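Local coordinates for protein putative arylalkylamine N-Acetyltransferase 7 (Aedes aegypti, PDB 4FD7) that probably transfers an acetyl group from acetyl-CoA to the nitrogen of an amine acceptor, as a member of the GNAT family of N-acetyltransferases, at residues W15-A20 with W30-D35; K62-D67 with S119-A124; N102-A107 with H146-M151; F202-T207 with F229-S234. All coordinates share one frame; numbering follows the deposited sequence.

Contact 1 (W15-A20 with W30-D35); sequences WHRFQA and WYRVQD
A classic beta bulge, with Trp15 and His16 both facing Val33, marks one end of this antiparallel pairing. Val33 O accepts from both amides, 2.9 Å from Trp15 N and 3.2 Å from His16 N. The indole N-H of Trp15 is spent on Asp35: NE1 lies 2.9 Å from OD1 in an almost straight bond (173°). The carboxylate oxygen sits in the indole plane, whereas the nitrogen approaches from above the carboxylate plane; Asp35 OD2 is salt-bridged to Arg5 and accepts from Ser13 N. Strands 14-21 and 28-35 make a beta hairpin at the edge of the five-stranded antiparallel sheet of the GNAT fold. On the face bearing Phe18, Tyr31 and Val33, Tyr31 CB rests over the Phe18 ring toward its rim, 3.4 Å from CZ. The two rings are nearly parallel (9°) but offset, with little of one lying over the other. On the other face Gln19 CG sits over the centre of the six-membered ring of Trp30, 3.4 Å from its centroid, the amide stacked on the indole. Arg17 and Arg32 run side by side there; Glu93, salt-bridged to Arg17 and only weakly paired with Arg32, would probably ease their like charges. A water links Arg17 NH1 to Tyr31 O.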
# COMPACT_ATOMS: atom_id res chain seq x y z
N TRP A 15 -4.63 -14.70 -6.75
CA TRP A 15 -3.50 -15.07 -5.90
C TRP A 15 -3.88 -15.71 -4.58
O TRP A 15 -3.11 -16.51 -4.04
CB TRP A 15 -2.60 -13.85 -5.64
CG TRP A 15 -2.02 -13.29 -6.91
CD1 TRP A 15 -2.28 -12.08 -7.47
CD2 TRP A 15 -1.09 -13.94 -7.79
NE1 TRP A 15 -1.58 -11.92 -8.64
CE2 TRP A 15 -0.84 -13.05 -8.86
CE3 TRP A 15 -0.45 -15.18 -7.78
CZ2 TRP A 15 0.03 -13.37 -9.91
CZ3 TRP A 15 0.41 -15.50 -8.83
CH2 TRP A 15 0.64 -14.60 -9.88
N HIS A 16 -5.03 -15.33 -4.04
CA HIS A 16 -5.40 -15.75 -2.69
C HIS A 16 -6.92 -15.79 -2.53
O HIS A 16 -7.63 -14.98 -3.11
CB HIS A 16 -4.78 -14.78 -1.69
CG HIS A 16 -5.04 -15.11 -0.25
ND1 HIS A 16 -4.77 -16.35 0.30
CD2 HIS A 16 -5.52 -14.35 0.76
CE1 HIS A 16 -5.08 -16.34 1.58
NE2 HIS A 16 -5.54 -15.14 1.89
N ARG A 17 -7.41 -16.75 -1.76
CA ARG A 17 -8.84 -16.82 -1.44
C ARG A 17 -9.01 -17.05 0.05
O ARG A 17 -8.19 -17.71 0.68
CB ARG A 17 -9.54 -17.95 -2.22
CG ARG A 17 -9.51 -17.79 -3.73
CD ARG A 17 -10.33 -18.88 -4.40
NE ARG A 17 -10.12 -18.98 -5.85
CZ ARG A 17 -10.82 -18.29 -6.75
NH1 ARG A 17 -11.76 -17.44 -6.36
NH2 ARG A 17 -10.57 -18.45 -8.04
N PHE A 18 -10.08 -16.50 0.62
CA PHE A 18 -10.28 -16.62 2.05
C PHE A 18 -11.74 -16.41 2.40
O PHE A 18 -12.50 -15.83 1.61
CB PHE A 18 -9.41 -15.60 2.79
CG PHE A 18 -9.78 -14.17 2.50
CD1 PHE A 18 -10.71 -13.50 3.28
CD2 PHE A 18 -9.22 -13.50 1.43
CE1 PHE A 18 -11.06 -12.19 3.01
CE2 PHE A 18 -9.57 -12.18 1.14
CZ PHE A 18 -10.47 -11.52 1.94
N GLN A 19 -12.14 -16.87 3.58
CA GLN A 19 -13.49 -16.64 4.06
C GLN A 19 -13.53 -15.56 5.15
O GLN A 19 -12.65 -15.48 6.00
CB GLN A 19 -14.09 -17.94 4.60
CG GLN A 19 -14.18 -19.05 3.57
CD GLN A 19 -14.60 -20.37 4.18
OE1 GLN A 19 -15.77 -20.79 4.07
NE2 GLN A 19 -13.67 -21.03 4.85
N ALA A 20 -14.58 -14.75 5.10
CA ALA A 20 -14.79 -13.71 6.09
C ALA A 20 -16.27 -13.38 6.15
O ALA A 20 -17.06 -13.86 5.33
CB ALA A 20 -13.98 -12.48 5.74
N TRP A 30 -17.06 -16.08 0.61
CA TRP A 30 -15.71 -16.17 0.08
C TRP A 30 -15.32 -14.87 -0.57
O TRP A 30 -16.15 -14.20 -1.18
CB TRP A 30 -15.61 -17.30 -0.95
CG TRP A 30 -15.48 -18.64 -0.36
CD1 TRP A 30 -16.48 -19.53 -0.12
CD2 TRP A 30 -14.27 -19.28 0.04
NE1 TRP A 30 -15.97 -20.69 0.42
CE2 TRP A 30 -14.61 -20.56 0.53
CE3 TRP A 30 -12.92 -18.90 0.03
CZ2 TRP A 30 -13.66 -21.45 1.02
CZ3 TRP A 30 -11.97 -19.78 0.53
CH2 TRP A 30 -12.34 -21.04 1.01
N TYR A 31 -14.04 -14.52 -0.44
CA TYR A 31 -13.48 -13.37 -1.12
C TYR A 31 -12.24 -13.85 -1.88
O TYR A 31 -11.71 -14.91 -1.59
CB TYR A 31 -13.02 -12.31 -0.11
CG TYR A 31 -14.12 -11.68 0.72
CD1 TYR A 31 -14.65 -10.44 0.37
CD2 TYR A 31 -14.59 -12.30 1.86
CE1 TYR A 31 -15.65 -9.84 1.14
CE2 TYR A 31 -15.58 -11.72 2.63
CZ TYR A 31 -16.10 -10.49 2.27
OH TYR A 31 -17.09 -9.90 3.04
N ARG A 32 -11.77 -13.04 -2.82
CA ARG A 32 -10.50 -13.34 -3.47
C ARG A 32 -9.67 -12.06 -3.57
O ARG A 32 -10.21 -10.95 -3.57
CB ARG A 32 -10.72 -13.92 -4.86
CG ARG A 32 -11.45 -12.98 -5.82
CD ARG A 32 -11.71 -13.65 -7.15
NE ARG A 32 -12.31 -12.73 -8.12
CZ ARG A 32 -13.61 -12.46 -8.19
NH1 ARG A 32 -14.46 -13.04 -7.35
NH2 ARG A 32 -14.05 -11.61 -9.10
N VAL A 33 -8.35 -12.25 -3.66
CA VAL A 33 -7.42 -11.18 -3.98
C VAL A 33 -6.73 -11.56 -5.29
O VAL A 33 -6.22 -12.68 -5.44
CB VAL A 33 -6.34 -11.01 -2.90
CG1 VAL A 33 -5.54 -9.72 -3.16
CG2 VAL A 33 -6.97 -10.99 -1.50
N GLN A 34 -6.74 -10.64 -6.26
CA GLN A 34 -6.24 -10.95 -7.59
C GLN A 34 -5.59 -9.75 -8.25
O GLN A 34 -5.71 -8.63 -7.75
CB GLN A 34 -7.38 -11.43 -8.49
CG GLN A 34 -8.49 -10.39 -8.70
CD GLN A 34 -9.38 -10.71 -9.89
OE1 GLN A 34 -10.37 -11.42 -9.77
NE2 GLN A 34 -9.03 -10.16 -11.04
N ASP A 35 -4.91 -9.99 -9.37
CA ASP A 35 -4.41 -8.90 -10.21
C ASP A 35 -5.55 -7.95 -10.54
O ASP A 35 -6.67 -8.39 -10.83
CB ASP A 35 -3.84 -9.41 -11.53
CG ASP A 35 -2.53 -10.14 -11.37
OD1 ASP A 35 -1.68 -9.70 -10.56
OD2 ASP A 35 -2.36 -11.16 -12.08
O HOH W 1 -12.38 -16.68 -3.34

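Contact 2 (K62-D67 with S119-A124); sequences KGLAKD and SAIFQA
Ile121 carries this contact, projecting from the first turn of helix 120-136 against Lys62, Leu64 and Asp67 in the loop between helices 57-62 and 68-81. Its CD1 reaches Lys62 O at 3.6 Å and Asp67 OD2 at 3.9 Å. The other branch, CG2, which stands anti to the backbone N while CG1 lies beside it (chi1 -75°), meets Lys62 CB at 3.8 Å. Leu64 adds a methyl: its CD2 comes to the edge of the Phe122 ring, near the ring plane and 4.1 Å from CD1. Further along, the aliphatic part of Lys62 passes Ala124, at 4.4 Å from CE to CB.

Around this shell, helix-end motifs fix the backbones. A Schellman motif at Gly63, whose phi is positive (71°), closes helix 57-62 and turns the chain toward Leu64. Asp67 is the N-cap of helix 68-81, with OD1 accepting from Ala70 N. Ser119 in turn N-caps helix 120-136, its OG accepting from Phe122 N at 2.8 Å and also bonded to Asp73 of helix 68-81. Lys62 NZ bonds to Asn221 O, and the lysine forms a cation-pi contact with Tyr222.

Asp67 OD1, Ser119 OG and Lys62 NZ are thus spent on capping or on partners beyond the two segments, and what the segments exchange directly is van der Waals contact, centred on one isoleucine beside a carbonyl and a carboxylate that it cannot hydrogen-bond.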
# COMPACT_ATOMS: atom_id res chain seq x y z
N LYS A 62 -2.96 15.70 7.19
CA LYS A 62 -2.62 16.78 6.26
C LYS A 62 -3.83 17.39 5.55
O LYS A 62 -3.69 18.38 4.83
CB LYS A 62 -1.60 16.31 5.21
CG LYS A 62 -0.23 15.95 5.76
CD LYS A 62 0.29 17.08 6.63
CE LYS A 62 1.59 17.61 6.11
NZ LYS A 62 2.01 18.75 6.98
N GLY A 63 -5.01 16.81 5.75
CA GLY A 63 -6.20 17.31 5.08
C GLY A 63 -6.21 17.02 3.59
O GLY A 63 -6.86 17.70 2.82
N LEU A 64 -5.45 16.02 3.19
CA LEU A 64 -5.32 15.66 1.80
C LEU A 64 -6.61 15.52 0.97
O LEU A 64 -6.65 15.94 -0.14
CB LEU A 64 -4.48 14.38 1.67
CG LEU A 64 -4.11 13.89 0.28
CD1 LEU A 64 -4.39 14.96 -0.72
CD2 LEU A 64 -2.66 13.51 0.22
N ALA A 65 -7.65 14.92 1.53
CA ALA A 65 -8.83 14.61 0.72
C ALA A 65 -9.66 15.83 0.30
O ALA A 65 -10.50 15.73 -0.59
CB ALA A 65 -9.71 13.58 1.43
N LYS A 66 -9.44 16.97 0.95
CA LYS A 66 -10.16 18.20 0.60
C LYS A 66 -9.30 19.07 -0.28
O LYS A 66 -9.78 20.05 -0.86
CB LYS A 66 -10.53 18.99 1.87
CG LYS A 66 -11.64 18.36 2.71
CD LYS A 66 -12.80 17.84 1.86
CE LYS A 66 -13.90 17.30 2.78
NZ LYS A 66 -15.04 16.67 2.05
N ASP A 67 -8.02 18.71 -0.40
CA ASP A 67 -7.11 19.51 -1.22
C ASP A 67 -6.94 18.98 -2.63
O ASP A 67 -6.34 17.93 -2.84
CB ASP A 67 -5.72 19.61 -0.57
CG ASP A 67 -4.88 20.69 -1.22
OD1 ASP A 67 -4.31 20.46 -2.31
OD2 ASP A 67 -4.82 21.79 -0.64
N SER A 119 1.94 19.90 -4.77
CA SER A 119 1.45 20.31 -3.45
C SER A 119 2.51 20.15 -2.37
O SER A 119 3.19 19.12 -2.31
CB SER A 119 0.23 19.48 -3.05
OG SER A 119 0.62 18.16 -2.70
N ALA A 120 2.64 21.15 -1.51
CA ALA A 120 3.50 21.02 -0.34
C ALA A 120 3.10 19.78 0.44
O ALA A 120 3.96 19.05 0.93
CB ALA A 120 3.40 22.25 0.56
N ILE A 121 1.78 19.57 0.54
CA ILE A 121 1.19 18.48 1.29
C ILE A 121 1.69 17.10 0.82
O ILE A 121 2.24 16.32 1.62
CB ILE A 121 -0.35 18.53 1.20
CG1 ILE A 121 -0.91 19.66 2.09
CG2 ILE A 121 -0.97 17.18 1.58
CD1 ILE A 121 -2.40 19.91 1.85
N PHE A 122 1.49 16.78 -0.46
CA PHE A 122 1.95 15.46 -0.88
C PHE A 122 3.46 15.37 -0.97
O PHE A 122 4.04 14.31 -0.77
CB PHE A 122 1.26 14.92 -2.14
CG PHE A 122 1.50 13.45 -2.35
CD1 PHE A 122 0.84 12.52 -1.57
CD2 PHE A 122 2.43 13.00 -3.29
CE1 PHE A 122 1.08 11.14 -1.71
CE2 PHE A 122 2.68 11.63 -3.44
CZ PHE A 122 2.00 10.69 -2.65
N GLN A 123 4.13 16.48 -1.25
CA GLN A 123 5.58 16.43 -1.30
C GLN A 123 6.10 16.03 0.07
O GLN A 123 7.04 15.23 0.18
CB GLN A 123 6.19 17.75 -1.73
CG GLN A 123 7.69 17.64 -1.95
CD GLN A 123 8.03 17.00 -3.28
OE1 GLN A 123 7.60 17.48 -4.33
NE2 GLN A 123 8.81 15.92 -3.25
N ALA A 124 5.48 16.57 1.12
CA ALA A 124 5.84 16.21 2.48
C ALA A 124 5.53 14.76 2.77
O ALA A 124 6.33 14.06 3.39
CB ALA A 124 5.13 17.12 3.48

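Contact 3 (N102-A107 with H146-M151); sequences NILDVA and HYLNAM
With CG of Leu104 anti to its carbonyl carbon (chi1 -51°) and CG of Leu148 anti to its backbone N (chi1 -176°), the two leucines meet on one face of an antiparallel strand pair, CD1 of Leu104 lying 3.7 Å from CD2 of Leu148. The second methyl of Leu104, CD2, presses on Ala150 CB at 3.5 Å, tighter than usual, and Arg172 of helix 172-179 packs over all three residues. On the reverse face Ala107 CB sits over the Tyr147 ring toward its rim, 3.8 Å from the centroid. Asp105 and Asn149 lie there side by side; a water donates to Asp105 OD1 and accepts only weakly from Asn149 ND2. Between the strands, Asn149 N reaches Asp105 O at 2.8 Å, while the return bond from Asp105 N arrives well above the carbonyl plane of Asn149 (46°). Met151 N, at the corner where the chain turns, still bonds to Ile103 O. Leu148 also makes backbone bonds to Leu183 and Ala185, joining strand 146-155 to strand 183-188. These bonds, with the corner and the break in strand 146-155, are consistent with the bulged, splayed strand pair that receives acetyl-CoA in GNAT enzymes.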
# COMPACT_ATOMS: atom_id res chain seq x y z
N ASN A 102 -4.78 -2.36 -3.32
CA ASN A 102 -3.43 -2.05 -2.84
C ASN A 102 -2.67 -1.70 -4.11
O ASN A 102 -2.47 -2.56 -4.97
CB ASN A 102 -2.80 -3.28 -2.18
CG ASN A 102 -1.76 -2.94 -1.10
OD1 ASN A 102 -1.29 -3.83 -0.40
ND2 ASN A 102 -1.38 -1.67 -0.99
N ILE A 103 -2.28 -0.44 -4.24
CA ILE A 103 -1.50 -0.02 -5.41
C ILE A 103 -0.03 -0.32 -5.15
O ILE A 103 0.55 0.19 -4.20
CB ILE A 103 -1.71 1.48 -5.73
CG1 ILE A 103 -3.20 1.78 -5.89
CG2 ILE A 103 -0.95 1.87 -6.99
CD1 ILE A 103 -3.83 1.12 -7.12
N LEU A 104 0.55 -1.17 -5.99
CA LEU A 104 1.89 -1.68 -5.74
C LEU A 104 2.82 -1.40 -6.92
O LEU A 104 2.37 -1.30 -8.07
CB LEU A 104 1.85 -3.21 -5.51
CG LEU A 104 0.91 -3.88 -4.50
CD1 LEU A 104 1.17 -5.38 -4.49
CD2 LEU A 104 1.07 -3.34 -3.12
N ASP A 105 4.11 -1.28 -6.63
CA ASP A 105 5.09 -1.36 -7.71
C ASP A 105 6.39 -1.95 -7.20
O ASP A 105 6.46 -2.36 -6.05
CB ASP A 105 5.30 0.00 -8.40
CG ASP A 105 5.99 1.02 -7.52
OD1 ASP A 105 6.29 0.73 -6.34
OD2 ASP A 105 6.22 2.14 -8.02
N VAL A 106 7.42 -2.01 -8.03
CA VAL A 106 8.69 -2.58 -7.57
C VAL A 106 9.73 -1.49 -7.33
O VAL A 106 9.97 -0.65 -8.20
CB VAL A 106 9.19 -3.67 -8.54
CG1 VAL A 106 10.57 -4.21 -8.13
CG2 VAL A 106 8.16 -4.80 -8.61
N ALA A 107 10.29 -1.47 -6.13
CA ALA A 107 11.37 -0.56 -5.79
C ALA A 107 12.68 -1.24 -6.20
O ALA A 107 12.84 -2.45 -6.02
CB ALA A 107 11.37 -0.26 -4.31
N HIS A 146 15.86 -5.56 -5.70
CA HIS A 146 14.45 -5.21 -5.88
C HIS A 146 13.59 -5.64 -4.71
O HIS A 146 13.91 -6.61 -4.02
CB HIS A 146 13.89 -5.85 -7.16
CG HIS A 146 14.77 -5.70 -8.35
ND1 HIS A 146 14.89 -4.52 -9.05
CD2 HIS A 146 15.57 -6.59 -8.99
CE1 HIS A 146 15.73 -4.68 -10.05
NE2 HIS A 146 16.16 -5.93 -10.04
N TYR A 147 12.49 -4.93 -4.49
CA TYR A 147 11.43 -5.41 -3.59
C TYR A 147 10.05 -4.85 -3.92
O TYR A 147 9.92 -3.76 -4.45
CB TYR A 147 11.77 -5.14 -2.12
CG TYR A 147 11.80 -3.68 -1.68
CD1 TYR A 147 10.63 -3.01 -1.31
CD2 TYR A 147 13.00 -3.00 -1.58
CE1 TYR A 147 10.68 -1.68 -0.88
CE2 TYR A 147 13.06 -1.70 -1.14
CZ TYR A 147 11.90 -1.04 -0.79
OH TYR A 147 11.96 0.27 -0.37
N LEU A 148 9.01 -5.60 -3.59
CA LEU A 148 7.64 -5.17 -3.85
C LEU A 148 7.23 -4.11 -2.82
O LEU A 148 7.19 -4.39 -1.64
CB LEU A 148 6.68 -6.36 -3.75
CG LEU A 148 5.24 -6.03 -4.11
CD1 LEU A 148 5.14 -5.54 -5.54
CD2 LEU A 148 4.35 -7.26 -3.89
N ASN A 149 6.92 -2.92 -3.31
CA ASN A 149 6.54 -1.78 -2.48
C ASN A 149 5.11 -1.40 -2.79
O ASN A 149 4.48 -1.93 -3.72
CB ASN A 149 7.47 -0.61 -2.78
CG ASN A 149 7.43 0.48 -1.71
OD1 ASN A 149 6.76 0.37 -0.68
ND2 ASN A 149 8.17 1.54 -1.96
N ALA A 150 4.59 -0.43 -2.03
CA ALA A 150 3.20 -0.03 -2.14
C ALA A 150 3.02 1.46 -1.90
O ALA A 150 3.82 2.09 -1.21
CB ALA A 150 2.37 -0.79 -1.14
N MET A 151 1.94 2.00 -2.45
CA MET A 151 1.54 3.38 -2.17
C MET A 151 0.07 3.40 -1.82
O MET A 151 -0.74 4.00 -2.53
CB MET A 151 1.80 4.28 -3.39
CG MET A 151 1.53 5.77 -3.17
SD MET A 151 2.48 6.47 -1.82
CE MET A 151 1.18 7.02 -0.70
O HOH W 2 8.69 1.91 -5.22

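Contact 4 (F202-T207 with F229-S234); sequences FQEDFT and FCKYMS
Tyr232 O is gripped by two consecutive amides, Asp205 N at 2.7 Å and Phe206 N at 3.1 Å, the second of them in the carbonyl plane on a lone pair. This is a classic beta bulge, which shifts the register by one residue between the pairs Glu204-Met233 and Phe206-Tyr232. The extra residue turns the Asp205 side chain onto the opposite strand, where OD1 lies by Ser234 OG; the modelled separation is too short to be trusted in detail. Ser234 OG is also bonded to Tyr142. Asp205 OD2 lies at the edge of the Tyr232 ring, near its plane, 3.7 Å from CD2.

On the face that carries Glu204, Lys231, Met233 and Thr207, Glu204 and Lys231 form a salt bridge, NZ to OE2 at 2.7 Å, with the ammonium approaching from above the carboxylate plane (37°). The lysine chain is extended beyond CG and passes Thr207, whose OG1 is 3.2 Å from Lys231 CG. Met233 lies beside Glu204 and packs on Phe202, CB to CB at 4.0 Å, with helix 191-200 against Phe202 and Met233.

Each acidic side chain here thus has a basic partner, Glu204 in Lys231 across the contact and Asp205, through OD1, in a salt bridge to Arg141 outside it, whereas Thr207 OG1 is buried without a polar partner in the model.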
# COMPACT_ATOMS: atom_id res chain seq x y z
N PHE A 202 5.26 -9.73 8.40
CA PHE A 202 6.22 -8.64 8.19
C PHE A 202 6.96 -8.35 9.49
O PHE A 202 6.37 -8.45 10.58
CB PHE A 202 5.52 -7.35 7.75
CG PHE A 202 5.14 -7.30 6.30
CD1 PHE A 202 3.98 -7.94 5.85
CD2 PHE A 202 5.90 -6.58 5.39
CE1 PHE A 202 3.60 -7.87 4.51
CE2 PHE A 202 5.53 -6.53 4.03
CZ PHE A 202 4.38 -7.17 3.60
N GLN A 203 8.23 -7.99 9.38
CA GLN A 203 9.04 -7.60 10.53
C GLN A 203 9.32 -6.10 10.51
O GLN A 203 9.45 -5.50 9.44
CB GLN A 203 10.38 -8.32 10.52
CG GLN A 203 11.25 -7.95 9.32
CD GLN A 203 12.73 -8.01 9.61
OE1 GLN A 203 13.42 -6.99 9.60
NE2 GLN A 203 13.24 -9.22 9.85
N GLU A 204 9.46 -5.49 11.68
CA GLU A 204 9.75 -4.07 11.76
C GLU A 204 11.21 -3.78 11.40
O GLU A 204 12.12 -4.32 12.04
CB GLU A 204 9.45 -3.55 13.18
CG GLU A 204 8.02 -3.85 13.60
CD GLU A 204 7.55 -3.05 14.82
OE1 GLU A 204 8.35 -2.26 15.37
OE2 GLU A 204 6.37 -3.23 15.20
N ASP A 205 11.42 -2.95 10.37
CA ASP A 205 12.77 -2.56 9.95
C ASP A 205 13.13 -1.29 10.68
O ASP A 205 14.24 -1.14 11.22
CB ASP A 205 12.83 -2.22 8.46
CG ASP A 205 12.17 -3.25 7.58
OD1 ASP A 205 12.70 -4.38 7.47
OD2 ASP A 205 11.14 -2.90 6.96
N PHE A 206 12.20 -0.35 10.66
CA PHE A 206 12.50 0.95 11.24
C PHE A 206 11.22 1.54 11.75
O PHE A 206 10.18 1.40 11.12
CB PHE A 206 13.13 1.87 10.18
CG PHE A 206 13.56 3.21 10.72
CD1 PHE A 206 14.71 3.33 11.47
CD2 PHE A 206 12.81 4.35 10.47
CE1 PHE A 206 15.11 4.57 11.97
CE2 PHE A 206 13.21 5.58 10.96
CZ PHE A 206 14.37 5.69 11.71
N THR A 207 11.29 2.20 12.91
CA THR A 207 10.09 2.79 13.44
C THR A 207 10.40 4.17 14.01
O THR A 207 11.48 4.40 14.57
CB THR A 207 9.39 1.86 14.47
OG1 THR A 207 8.18 2.48 14.92
CG2 THR A 207 10.29 1.58 15.66
N PHE A 229 3.20 5.81 15.58
CA PHE A 229 4.41 5.36 14.91
C PHE A 229 4.22 5.19 13.39
O PHE A 229 3.14 4.84 12.91
CB PHE A 229 4.90 4.05 15.54
CG PHE A 229 5.67 4.26 16.82
CD1 PHE A 229 5.01 4.33 18.03
CD2 PHE A 229 7.05 4.39 16.80
CE1 PHE A 229 5.73 4.54 19.20
CE2 PHE A 229 7.76 4.59 17.96
CZ PHE A 229 7.10 4.66 19.17
N CYS A 230 5.29 5.49 12.66
CA CYS A 230 5.40 5.25 11.23
C CYS A 230 6.43 4.13 11.13
O CYS A 230 7.56 4.28 11.63
CB CYS A 230 5.92 6.50 10.54
SG CYS A 230 6.04 6.43 8.74
N LYS A 231 6.05 3.00 10.55
CA LYS A 231 6.95 1.85 10.56
C LYS A 231 7.25 1.30 9.17
O LYS A 231 6.33 0.95 8.45
CB LYS A 231 6.37 0.72 11.41
CG LYS A 231 6.10 1.08 12.86
CD LYS A 231 5.74 -0.16 13.67
CE LYS A 231 5.27 0.21 15.07
NZ LYS A 231 4.94 -1.01 15.88
N TYR A 232 8.53 1.13 8.85
CA TYR A 232 8.91 0.44 7.63
C TYR A 232 9.04 -1.04 8.02
O TYR A 232 9.76 -1.38 8.96
CB TYR A 232 10.22 0.98 7.05
CG TYR A 232 10.19 1.07 5.54
CD1 TYR A 232 9.72 2.21 4.91
CD2 TYR A 232 10.62 0.01 4.75
CE1 TYR A 232 9.69 2.30 3.53
CE2 TYR A 232 10.60 0.10 3.37
CZ TYR A 232 10.13 1.24 2.77
OH TYR A 232 10.10 1.33 1.39
N MET A 233 8.33 -1.90 7.31
CA MET A 233 8.25 -3.33 7.64
C MET A 233 8.52 -4.19 6.40
O MET A 233 8.17 -3.80 5.26
CB MET A 233 6.91 -3.68 8.29
CG MET A 233 6.54 -2.79 9.48
SD MET A 233 4.88 -3.18 10.06
CE MET A 233 5.16 -4.80 10.78
N SER A 234 9.16 -5.34 6.61
CA SER A 234 9.58 -6.20 5.50
C SER A 234 9.19 -7.68 5.65
O SER A 234 9.11 -8.22 6.75
CB SER A 234 11.09 -6.06 5.23
OG SER A 234 11.87 -6.34 6.37

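Overall arrangement
Contacts 1, 3 and 4 are antiparallel strand pairings, whereas contact 2 joins a loop between helices to a helix start by packing alone. Contact 3 lies deepest, its centre about 7 Å from the centre of the chain and none of its touching residues exposed; contacts 1 and 4 each include exposed residues. Contacts 1 and 3 lie at opposite edges of the five-stranded sheet, contact 3 continuing through Leu148 to strand 183-188 of the three-stranded sheet that holds contact 4. Contacts 3 and 4 also meet through the hydroxyls of Tyr147 and Tyr232. Phe122 packs on Met151, tying contact 2 to contact 3. Contacts 1 and 4 both have a bulge; an ion pair crosses contact 4, while those of contact 1 go to residues outside.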